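Local structure of putative hydroxymethylglutaryl-CoA synthase (Streptococcus mutans, 3SQZ) at residues A[185-190]-A[379-384]; A[245-250]-A[262-267]; A[291-296]-A[327-332]. The protein probably makes 3-hydroxy-3-methylglutaryl-CoA by condensing acetyl-CoA with acetoacetyl-CoA, and binds coenzyme A. One frame throughout, in Å; residues are numbered along the deposited sequence. Where two conformers were deposited one is given.

From the N terminus, the first segment met is 185-190, where the chain passes the coenzyme A pocket and enters strand 188-198. Its partner, 379-384, comes only near the end, so interaction 1 closes a loop with 188 residues between its segments, and the other two contacts nest inside it in series. Interaction 2 closes a short loop from helix 232-254 back to edge strand 263-266, in the same sheet as strand 188-198. Interaction 3 then opens on helix 288-302 and closes on the loop before strand 335-342. Interactions 2 and 3 touch, Ala262 packing on Leu294 and Leu330; interaction 1 stands apart, its centre about 31 Å from that of interaction 2 and about 33 Å from interaction 3's.

Interaction 1 of 3, residues A[185-190]-A[379-384]. With COA (coenzyme A), chain D.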
loop_
_atom_site.group_PDB
_atom_site.type_symbol
_atom_site.label_atom_id
_atom_site.label_comp_id
_atom_site.label_asym_id
_atom_site.label_seq_id
_atom_site.Cartn_x
_atom_site.Cartn_y
_atom_site.Cartn_z
ATOM N N SER A 185 0.108 2.224 -17.402
ATOM C CA SER A 185 -1.228 2.517 -16.922
ATOM C C SER A 185 -1.488 2.025 -15.497
ATOM O O SER A 185 -2.539 2.335 -14.939
ATOM C CB SER A 185 -2.258 1.904 -17.862
ATOM O OG SER A 185 -2.043 0.514 -17.951
ATOM N N THR A 186 -0.561 1.252 -14.928
ATOM C CA THR A 186 -0.700 0.760 -13.554
ATOM C C THR A 186 0.413 1.296 -12.659
ATOM O O THR A 186 0.932 0.592 -11.774
ATOM C CB THR A 186 -0.795 -0.784 -13.483
ATOM O OG1 THR A 186 0.372 -1.388 -14.053
ATOM C CG2 THR A 186 -2.021 -1.258 -14.236
ATOM N N GLN A 187 0.741 2.566 -12.876
ATOM C CA GLN A 187 1.676 3.300 -12.031
ATOM C C GLN A 187 0.944 3.911 -10.833
ATOM O O GLN A 187 -0.279 3.780 -10.716
ATOM C CB GLN A 187 2.418 4.336 -12.882
ATOM C CG GLN A 187 3.381 3.639 -13.838
ATOM C CD GLN A 187 4.125 4.539 -14.804
ATOM O OE1 GLN A 187 5.276 4.258 -15.138
ATOM N NE2 GLN A 187 3.473 5.591 -15.295
ATOM N N GLY A 188 1.682 4.546 -9.923
ATOM C CA GLY A 188 1.082 5.166 -8.757
ATOM C C GLY A 188 2.119 5.447 -7.690
ATOM O O GLY A 188 3.308 5.163 -7.869
ATOM N N ALA A 189 1.677 6.021 -6.578
ATOM C CA ALA A 189 2.593 6.375 -5.498
ATOM C C ALA A 189 1.809 6.568 -4.215
ATOM O O ALA A 189 0.733 7.168 -4.232
ATOM C CB ALA A 189 3.346 7.648 -5.834
ATOM N N GLY A 190 2.339 6.080 -3.095
ATOM C CA GLY A 190 1.700 6.336 -1.823
ATOM C C GLY A 190 2.276 5.493 -0.714
ATOM O O GLY A 190 3.054 4.562 -0.952
ATOM N N GLU A 379 3.137 15.301 -21.084
ATOM C CA GLU A 379 4.497 15.813 -21.260
ATOM C C GLU A 379 5.192 16.103 -19.932
ATOM O O GLU A 379 6.348 15.714 -19.724
ATOM C CB GLU A 379 4.481 17.081 -22.115
ATOM C CG GLU A 379 4.155 16.833 -23.566
ATOM N N ASN A 380 4.501 16.787 -19.032
ATOM C CA ASN A 380 5.092 17.099 -17.734
ATOM C C ASN A 380 5.206 15.892 -16.822
ATOM O O ASN A 380 6.174 15.781 -16.061
ATOM C CB ASN A 380 4.351 18.241 -17.046
ATOM C CG ASN A 380 4.685 19.583 -17.653
ATOM O OD1 ASN A 380 5.803 19.792 -18.128
ATOM N ND2 ASN A 380 3.726 20.497 -17.646
ATOM N N TYR A 381 4.241 14.978 -16.903
ATOM C CA TYR A 381 4.342 13.727 -16.159
ATOM C C TYR A 381 5.585 12.943 -16.592
ATOM O O TYR A 381 6.311 12.404 -15.756
ATOM C CB TYR A 381 3.058 12.887 -16.303
ATOM C CG TYR A 381 3.311 11.422 -16.592
ATOM C CD1 TYR A 381 3.672 10.543 -15.576
ATOM C CD2 TYR A 381 3.213 10.926 -17.884
ATOM C CE1 TYR A 381 3.930 9.210 -15.850
ATOM C CE2 TYR A 381 3.466 9.601 -18.165
ATOM C CZ TYR A 381 3.820 8.743 -17.143
ATOM O OH TYR A 381 4.088 7.421 -17.414
ATOM N N GLU A 382 5.851 12.902 -17.893
ATOM C CA GLU A 382 7.017 12.174 -18.389
ATOM C C GLU A 382 8.306 12.756 -17.832
ATOM O O GLU A 382 9.217 12.029 -17.425
ATOM C CB GLU A 382 7.059 12.186 -19.914
ATOM C CG GLU A 382 6.013 11.304 -20.552
ATOM C CD GLU A 382 5.969 11.436 -22.056
ATOM O OE1 GLU A 382 6.617 12.351 -22.602
ATOM O OE2 GLU A 382 5.279 10.628 -22.693
ATOM N N LYS A 383 8.385 14.077 -17.808
ATOM C CA LYS A 383 9.580 14.749 -17.329
ATOM C C LYS A 383 9.750 14.578 -15.823
ATOM O O LYS A 383 10.853 14.322 -15.341
ATOM C CB LYS A 383 9.534 16.233 -17.691
ATOM C CG LYS A 383 9.734 16.510 -19.172
ATOM N N ILE A 384 8.660 14.730 -15.084
ATOM C CA ILE A 384 8.730 14.712 -13.633
ATOM C C ILE A 384 8.886 13.293 -13.078
ATOM O O ILE A 384 9.739 13.036 -12.226
ATOM C CB ILE A 384 7.495 15.415 -13.032
ATOM C CG1 ILE A 384 7.569 16.919 -13.322
ATOM C CG2 ILE A 384 7.391 15.162 -11.543
ATOM C CD1 ILE A 384 6.302 17.682 -12.989
HETATM N N1A COA D . -13.006 -1.344 -23.429
HETATM C C2A COA D . -13.042 -2.053 -22.281
HETATM N N3A COA D . -11.968 -2.849 -21.924
HETATM C C4A COA D . -10.879 -2.910 -22.737
HETATM C C5A COA D . -10.835 -2.182 -23.926
HETATM C C6A COA D . -11.878 -1.409 -24.271
HETATM N N6A COA D . -11.845 -0.650 -25.486
HETATM N N7A COA D . -9.634 -2.427 -24.541
HETATM C C8A COA D . -8.939 -3.279 -23.781
HETATM N N9A COA D . -9.749 -3.587 -22.658
HETATM C C1B COA D . -9.336 -4.363 -21.498
HETATM C C2B COA D . -9.421 -5.910 -21.378
HETATM O O2B COA D . -10.169 -6.788 -22.091
HETATM C C3B COA D . -8.911 -6.117 -19.963
HETATM O O3B COA D . -9.627 -6.645 -18.918
HETATM P P3B COA D . -9.918 -8.157 -18.791
HETATM O O7A COA D . -8.612 -8.886 -18.303
HETATM O O8A COA D . -11.037 -8.242 -17.705
HETATM O O9A COA D . -10.387 -8.703 -20.114
HETATM C C4B COA D . -7.916 -5.027 -19.839
HETATM O O4B COA D . -8.668 -3.884 -20.293
HETATM C C5B COA D . -6.439 -5.182 -19.979
HETATM O O5B COA D . -6.247 -5.467 -21.339
HETATM P P1A COA D . -4.789 -5.738 -21.891
HETATM O O1A COA D . -4.122 -6.929 -21.095
HETATM O O2A COA D . -4.854 -6.039 -23.375
HETATM O O3A COA D . -3.973 -4.397 -21.619
HETATM P P2A COA D . -2.388 -4.295 -21.601
HETATM O O4A COA D . -1.743 -5.287 -22.638
HETATM O O5A COA D . -1.981 -2.874 -21.920
HETATM O O6A COA D . -1.864 -4.679 -20.139
HETATM C CBP COA D . -1.896 -4.858 -17.716
HETATM C CCP COA D . -2.629 -4.481 -18.979
HETATM C CDP COA D . -1.576 -6.314 -17.759
HETATM C CEP COA D . -2.751 -4.575 -16.504
HETATM C CAP COA D . -0.640 -4.035 -17.662
HETATM O OAP COA D . -0.898 -2.723 -17.363
HETATM C C9P COA D . 0.406 -4.613 -16.731
HETATM O O9P COA D . 1.082 -5.596 -17.021
HETATM N N8P COA D . 0.601 -3.885 -15.464
HETATM C C7P COA D . 1.443 -4.418 -14.411
HETATM C C6P COA D . 0.844 -5.608 -13.690
HETATM C C5P COA D . 1.673 -6.067 -12.490
HETATM O O5P COA D . 2.445 -5.318 -11.937
HETATM N N4P COA D . 1.452 -7.389 -11.967
HETATM C C3P COA D . 2.156 -7.820 -10.750
HETATM C C2P COA D . 1.317 -7.998 -9.516
HETATM S S1P COA D . -0.184 -8.903 -9.717
#
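Next to the coenzyme A pocket, Gln187 reaches away from the ligand to meet Tyr381 on helix 378-385. The backbones stay far apart, and one hydrogen bond spans the gap: NE2 of Gln187 donates to OH of Tyr381 at 2.9 Å, with an N-H...O angle of 158°. The phenol oxygen lies almost in the plane of the amide. NE2 comes to the ring at its edge, near its plane, and the amide is turned 71° from the ring. Beyond CG the Gln187 chain is extended, which carries the amide out to the hydroxyl. Its other end is fixed as well: OE1 takes the backbone N-H groups of Tyr177 and Gly178, and the hydroxyl of Tyr177 binds coenzyme A. In the thiolase fold of this enzyme, strand 188-198 starts here, and the turn just before it lines the coenzyme A site. N8P of coenzyme A donates to OG1 of Thr186 at 2.9 Å in a bent bond, at 136°, and that hydroxyl is also bonded to the carbonyl of Gly183. The OH of Tyr381 has a second partner in the carboxylate of Glu184, three residues before Gln187.

Interaction 2 of 3, residues A[245-250]-A[262-267]; sequences TTWAEY and AAFCFH
Trp247 of helix 232-254 and Phe264 of strand 263-266 carry this contact alone, as a T-shaped aromatic pair. The phenylalanine supplies the edge and the indole the face. CE2 of Phe264 stands 4.0 Å above the indole plane, almost over the centre of the six-membered ring and toward one end of the indole, and is 4.2 Å from both CZ3 and CH2 of Trp247. The centroids of the two six-membered rings are 5.3 Å apart and the planes stand at 85°, which presents the C-H edge of one ring to the pi face of the other. CG of Trp247 is anti to the backbone N (chi1 173°), and this swings the indole off the helix toward the strand. The long reach of the two side chains is needed, because their CA atoms are 11.5 Å apart.

Apolar neighbours fill in round the pair. Trp247 also packs on Ile349 and Leu258, and Phe264 on Ala337 and Phe339 of the adjoining strand 335-342. As for backbone bonding, strand 263-266 pairs with strand 335-342 through Ala263 and Cys265. The strand then runs into His267, predicted to act as a proton donor or acceptor. Helix 232-254 lies across the face of the sheet, over strands 203-213 and 346-354, and Trp247 extends that packing to end strand 263-266, a helix layer on a sheet as in the thiolase fold.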
loop_
_atom_site.group_PDB
_atom_site.type_symbol
_atom_site.label_atom_id
_atom_site.label_comp_id
_atom_site.label_asym_id
_atom_site.label_seq_id
_atom_site.Cartn_x
_atom_site.Cartn_y
_atom_site.Cartn_z
ATOM N N THR A 245 -5.675 -21.391 -4.332
ATOM C CA THR A 245 -5.073 -22.489 -3.581
ATOM C C THR A 245 -4.838 -22.125 -2.118
ATOM O O THR A 245 -5.001 -22.960 -1.229
ATOM C CB THR A 245 -3.766 -23.004 -4.235
ATOM O OG1 THR A 245 -2.830 -21.930 -4.379
ATOM C CG2 THR A 245 -4.052 -23.619 -5.599
ATOM N N THR A 246 -4.453 -20.879 -1.857
ATOM C CA THR A 246 -4.228 -20.467 -0.477
ATOM C C THR A 246 -5.559 -20.388 0.275
ATOM O O THR A 246 -5.664 -20.825 1.418
ATOM C CB THR A 246 -3.453 -19.140 -0.385
ATOM O OG1 THR A 246 -2.259 -19.231 -1.177
ATOM C CG2 THR A 246 -3.068 -18.845 1.060
ATOM N N TRP A 247 -6.585 -19.861 -0.381
ATOM C CA TRP A 247 -7.898 -19.758 0.253
ATOM C C TRP A 247 -8.511 -21.135 0.509
ATOM O O TRP A 247 -9.120 -21.365 1.559
ATOM C CB TRP A 247 -8.815 -18.871 -0.590
ATOM C CG TRP A 247 -10.254 -18.797 -0.143
ATOM C CD1 TRP A 247 -11.345 -19.080 -0.908
ATOM C CD2 TRP A 247 -10.765 -18.388 1.145
ATOM N NE1 TRP A 247 -12.496 -18.885 -0.189
ATOM C CE2 TRP A 247 -12.173 -18.465 1.074
ATOM C CE3 TRP A 247 -10.174 -17.975 2.347
ATOM C CZ2 TRP A 247 -12.998 -18.144 2.154
ATOM C CZ3 TRP A 247 -11.003 -17.655 3.423
ATOM C CH2 TRP A 247 -12.399 -17.745 3.315
ATOM N N ALA A 248 -8.346 -22.059 -0.433
ATOM C CA ALA A 248 -8.852 -23.413 -0.226
ATOM C C ALA A 248 -8.210 -24.032 1.012
ATOM O O ALA A 248 -8.893 -24.617 1.857
ATOM C CB ALA A 248 -8.595 -24.280 -1.450
ATOM N N GLU A 249 -6.894 -23.902 1.122
ATOM C CA GLU A 249 -6.181 -24.503 2.239
ATOM C C GLU A 249 -6.494 -23.786 3.554
ATOM O O GLU A 249 -6.574 -24.421 4.607
ATOM C CB GLU A 249 -4.678 -24.536 1.955
ATOM C CG GLU A 249 -3.831 -25.208 3.034
ATOM C CD GLU A 249 -4.077 -26.704 3.171
ATOM O OE1 GLU A 249 -4.699 -27.315 2.273
ATOM O OE2 GLU A 249 -3.636 -27.269 4.194
ATOM N N TYR A 250 -6.696 -22.470 3.488
ATOM C CA TYR A 250 -7.054 -21.678 4.662
ATOM C C TYR A 250 -8.375 -22.169 5.263
ATOM O O TYR A 250 -8.490 -22.395 6.469
ATOM C CB TYR A 250 -7.163 -20.188 4.298
ATOM C CG TYR A 250 -7.305 -19.294 5.504
ATOM C CD1 TYR A 250 -6.188 -18.702 6.081
ATOM C CD2 TYR A 250 -8.551 -19.043 6.072
ATOM C CE1 TYR A 250 -6.303 -17.895 7.198
ATOM C CE2 TYR A 250 -8.675 -18.239 7.189
ATOM C CZ TYR A 250 -7.548 -17.671 7.751
ATOM O OH TYR A 250 -7.658 -16.874 8.860
ATOM N N ALA A 262 -17.592 -10.255 6.608
ATOM C CA ALA A 262 -18.437 -9.175 6.123
ATOM C C ALA A 262 -17.831 -8.495 4.901
ATOM O O ALA A 262 -18.529 -7.780 4.186
ATOM C CB ALA A 262 -18.661 -8.159 7.229
ATOM N N ALA A 263 -16.534 -8.707 4.677
ATOM C CA ALA A 263 -15.817 -8.092 3.565
ATOM C C ALA A 263 -14.551 -8.884 3.292
ATOM O O ALA A 263 -13.967 -9.491 4.207
ATOM C CB ALA A 263 -15.466 -6.648 3.880
ATOM N N PHE A 264 -14.125 -8.859 2.035
ATOM C CA PHE A 264 -12.857 -9.451 1.619
ATOM C C PHE A 264 -12.040 -8.363 0.931
ATOM O O PHE A 264 -12.552 -7.687 0.035
ATOM C CB PHE A 264 -13.110 -10.626 0.659
ATOM C CG PHE A 264 -12.148 -11.791 0.832
ATOM C CD1 PHE A 264 -10.788 -11.623 0.619
ATOM C CD2 PHE A 264 -12.607 -13.058 1.184
ATOM C CE1 PHE A 264 -9.899 -12.684 0.779
ATOM C CE2 PHE A 264 -11.726 -14.129 1.338
ATOM C CZ PHE A 264 -10.368 -13.945 1.129
ATOM N N CYS A 265 -10.792 -8.174 1.361
ATOM C CA CYS A 265 -9.883 -7.189 0.764
ATOM C C CYS A 265 -8.782 -7.899 -0.004
ATOM O O CYS A 265 -8.275 -8.929 0.438
ATOM C CB CYS A 265 -9.244 -6.315 1.836
ATOM S SG CYS A 265 -10.399 -5.227 2.675
ATOM N N PHE A 266 -8.408 -7.316 -1.138
ATOM C CA PHE A 266 -7.417 -7.892 -2.032
ATOM C C PHE A 266 -6.299 -6.921 -2.323
ATOM O O PHE A 266 -6.477 -5.714 -2.292
ATOM C CB PHE A 266 -8.072 -8.273 -3.359
ATOM C CG PHE A 266 -9.220 -9.215 -3.200
ATOM C CD1 PHE A 266 -9.031 -10.583 -3.286
ATOM C CD2 PHE A 266 -10.488 -8.734 -2.914
ATOM C CE1 PHE A 266 -10.092 -11.454 -3.108
ATOM C CE2 PHE A 266 -11.551 -9.600 -2.729
ATOM C CZ PHE A 266 -11.357 -10.963 -2.835
ATOM N N HIS A 267 -5.131 -7.445 -2.645
ATOM C CA HIS A 267 -4.057 -6.643 -3.184
ATOM C C HIS A 267 -4.577 -5.903 -4.429
ATOM O O HIS A 267 -5.343 -6.491 -5.210
ATOM C CB HIS A 267 -2.880 -7.559 -3.521
ATOM C CG HIS A 267 -1.802 -6.877 -4.288
ATOM N ND1 HIS A 267 -1.280 -5.662 -3.902
ATOM C CD2 HIS A 267 -1.165 -7.221 -5.430
ATOM C CE1 HIS A 267 -0.366 -5.286 -4.778
ATOM N NE2 HIS A 267 -0.275 -6.215 -5.713
#

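Interaction 3 of 3, residues A[291-296]-A[327-332]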
loop_
_atom_site.group_PDB
_atom_site.type_symbol
_atom_site.label_atom_id
_atom_site.label_comp_id
_atom_site.label_asym_id
_atom_site.label_seq_id
_atom_site.Cartn_x
_atom_site.Cartn_y
_atom_site.Cartn_z
ATOM N N GLN A 291 -24.195 -12.014 -0.620
ATOM C CA GLN A 291 -23.596 -11.690 -1.918
ATOM C C GLN A 291 -23.635 -10.184 -2.148
ATOM O O GLN A 291 -22.658 -9.579 -2.592
ATOM C CB GLN A 291 -24.342 -12.378 -3.065
ATOM C CG GLN A 291 -24.103 -13.870 -3.210
ATOM C CD GLN A 291 -24.900 -14.465 -4.364
ATOM O OE1 GLN A 291 -25.071 -13.832 -5.411
ATOM N NE2 GLN A 291 -25.409 -15.675 -4.172
ATOM N N GLU A 292 -24.785 -9.584 -1.866
ATOM C CA GLU A 292 -24.956 -8.155 -2.076
ATOM C C GLU A 292 -24.043 -7.341 -1.165
ATOM O O GLU A 292 -23.400 -6.389 -1.608
ATOM C CB GLU A 292 -26.412 -7.761 -1.847
ATOM N N LYS A 293 -23.993 -7.715 0.110
ATOM C CA LYS A 293 -23.137 -7.010 1.054
ATOM C C LYS A 293 -21.663 -7.102 0.675
ATOM O O LYS A 293 -20.932 -6.108 0.713
ATOM C CB LYS A 293 -23.328 -7.535 2.468
ATOM C CG LYS A 293 -22.554 -6.723 3.473
ATOM C CD LYS A 293 -23.163 -6.814 4.847
ATOM C CE LYS A 293 -22.750 -8.092 5.532
ATOM N NZ LYS A 293 -23.077 -8.037 6.983
ATOM N N LEU A 294 -21.227 -8.301 0.314
ATOM C CA LEU A 294 -19.833 -8.492 -0.052
ATOM C C LEU A 294 -19.483 -7.691 -1.303
ATOM O O LEU A 294 -18.389 -7.137 -1.410
ATOM C CB LEU A 294 -19.521 -9.978 -0.244
ATOM C CG LEU A 294 -19.506 -10.821 1.036
ATOM C CD1 LEU A 294 -19.525 -12.308 0.729
ATOM C CD2 LEU A 294 -18.313 -10.461 1.914
ATOM N N LYS A 295 -20.417 -7.612 -2.247
ATOM C CA LYS A 295 -20.185 -6.859 -3.473
ATOM C C LYS A 295 -20.092 -5.355 -3.202
ATOM O O LYS A 295 -19.194 -4.677 -3.698
ATOM C CB LYS A 295 -21.281 -7.152 -4.500
ATOM C CG LYS A 295 -21.137 -6.360 -5.786
ATOM C CD LYS A 295 -19.806 -6.627 -6.462
ATOM C CE LYS A 295 -19.800 -6.059 -7.871
ATOM N NZ LYS A 295 -18.499 -6.278 -8.553
ATOM N N VAL A 296 -21.019 -4.834 -2.409
ATOM C CA VAL A 296 -20.991 -3.424 -2.044
ATOM C C VAL A 296 -19.694 -3.095 -1.304
ATOM O O VAL A 296 -19.083 -2.044 -1.530
ATOM C CB VAL A 296 -22.229 -3.052 -1.192
ATOM C CG1 VAL A 296 -22.018 -1.741 -0.463
ATOM C CG2 VAL A 296 -23.480 -2.996 -2.069
ATOM N N SER A 327 -17.652 1.877 3.263
ATOM C CA SER A 327 -18.752 0.940 3.462
ATOM C C SER A 327 -19.826 1.575 4.319
ATOM O O SER A 327 -19.525 2.254 5.307
ATOM C CB SER A 327 -18.284 -0.340 4.143
ATOM O OG SER A 327 -19.407 -1.140 4.488
ATOM N N GLN A 328 -21.078 1.327 3.960
ATOM C CA GLN A 328 -22.196 1.832 4.743
ATOM C C GLN A 328 -22.795 0.763 5.650
ATOM O O GLN A 328 -23.799 1.011 6.323
ATOM C CB GLN A 328 -23.249 2.459 3.827
ATOM C CG GLN A 328 -22.704 3.663 3.063
ATOM C CD GLN A 328 -23.758 4.376 2.238
ATOM O OE1 GLN A 328 -23.665 5.580 2.001
ATOM N NE2 GLN A 328 -24.765 3.634 1.796
ATOM N N ASN A 329 -22.180 -0.419 5.689
ATOM C CA ASN A 329 -22.751 -1.527 6.450
ATOM C C ASN A 329 -21.843 -2.182 7.494
ATOM O O ASN A 329 -22.323 -2.965 8.306
ATOM C CB ASN A 329 -23.306 -2.599 5.511
ATOM C CG ASN A 329 -22.244 -3.180 4.618
ATOM O OD1 ASN A 329 -22.225 -2.929 3.408
ATOM N ND2 ASN A 329 -21.337 -3.942 5.208
ATOM N N LEU A 330 -20.544 -1.886 7.491
ATOM C CA LEU A 330 -19.658 -2.544 8.448
ATOM C C LEU A 330 -19.944 -2.090 9.867
ATOM O O LEU A 330 -20.185 -0.904 10.117
ATOM C CB LEU A 330 -18.192 -2.282 8.109
ATOM C CG LEU A 330 -17.665 -3.025 6.883
ATOM C CD1 LEU A 330 -16.283 -2.526 6.538
ATOM C CD2 LEU A 330 -17.635 -4.531 7.103
ATOM N N VAL A 331 -19.914 -3.043 10.793
ATOM C CA VAL A 331 -20.114 -2.757 12.202
ATOM C C VAL A 331 -19.089 -3.484 13.071
ATOM O O VAL A 331 -18.451 -4.465 12.650
ATOM C CB VAL A 331 -21.543 -3.150 12.664
ATOM C CG1 VAL A 331 -22.588 -2.378 11.869
ATOM C CG2 VAL A 331 -21.757 -4.650 12.528
ATOM N N ALA A 332 -18.946 -2.995 14.295
ATOM C CA ALA A 332 -18.134 -3.654 15.304
ATOM C C ALA A 332 -18.436 -5.136 15.331
ATOM O O ALA A 332 -19.601 -5.540 15.312
ATOM C CB ALA A 332 -18.405 -3.047 16.657
HETATM O O HOH W 1 -21.412 -5.901 7.441
#
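The carboxamide of Asn329 is the flat group here, and the aliphatic part of Lys293 lies over one of its faces. CD of Lys293 comes to 3.4 Å from ND2 of Asn329, and CG of the same lysine to 3.7 Å from the amide carbon CG, so the methylenes sit on the amide itself. Val296, one helical turn on, approaches the oxygen end, its CG1 at 4.1 Å from OD1 of Asn329.

The polar link between the segments is made by water. The Lys293 chain bends at chi3 (80°), and its NZ donates to a water molecule 2.7 Å away. That water also accepts from ND2 of Asn329 at 3.0 Å and donates to the backbone O of Asn329 at 3.2 Å, clamping the lysine tip to the side chain and main chain of one residue. Further along helix 288-302, OD1 of Asn297 takes a hydrogen bond from the same ND2, which helps to fix the rotation of the amide.

The loop holds its own shape through Ser327, the first residue to leave helical geometry after helix 315-326. Its OG accepts from Asn329 N at 3.1 Å, nearly straight at 167°, and from Leu330 N less directly. Two such bonds, to the backbone two and three residues on, make an ST turn and ST motif, here shaping the turn that places Asn329 against helix 288-302.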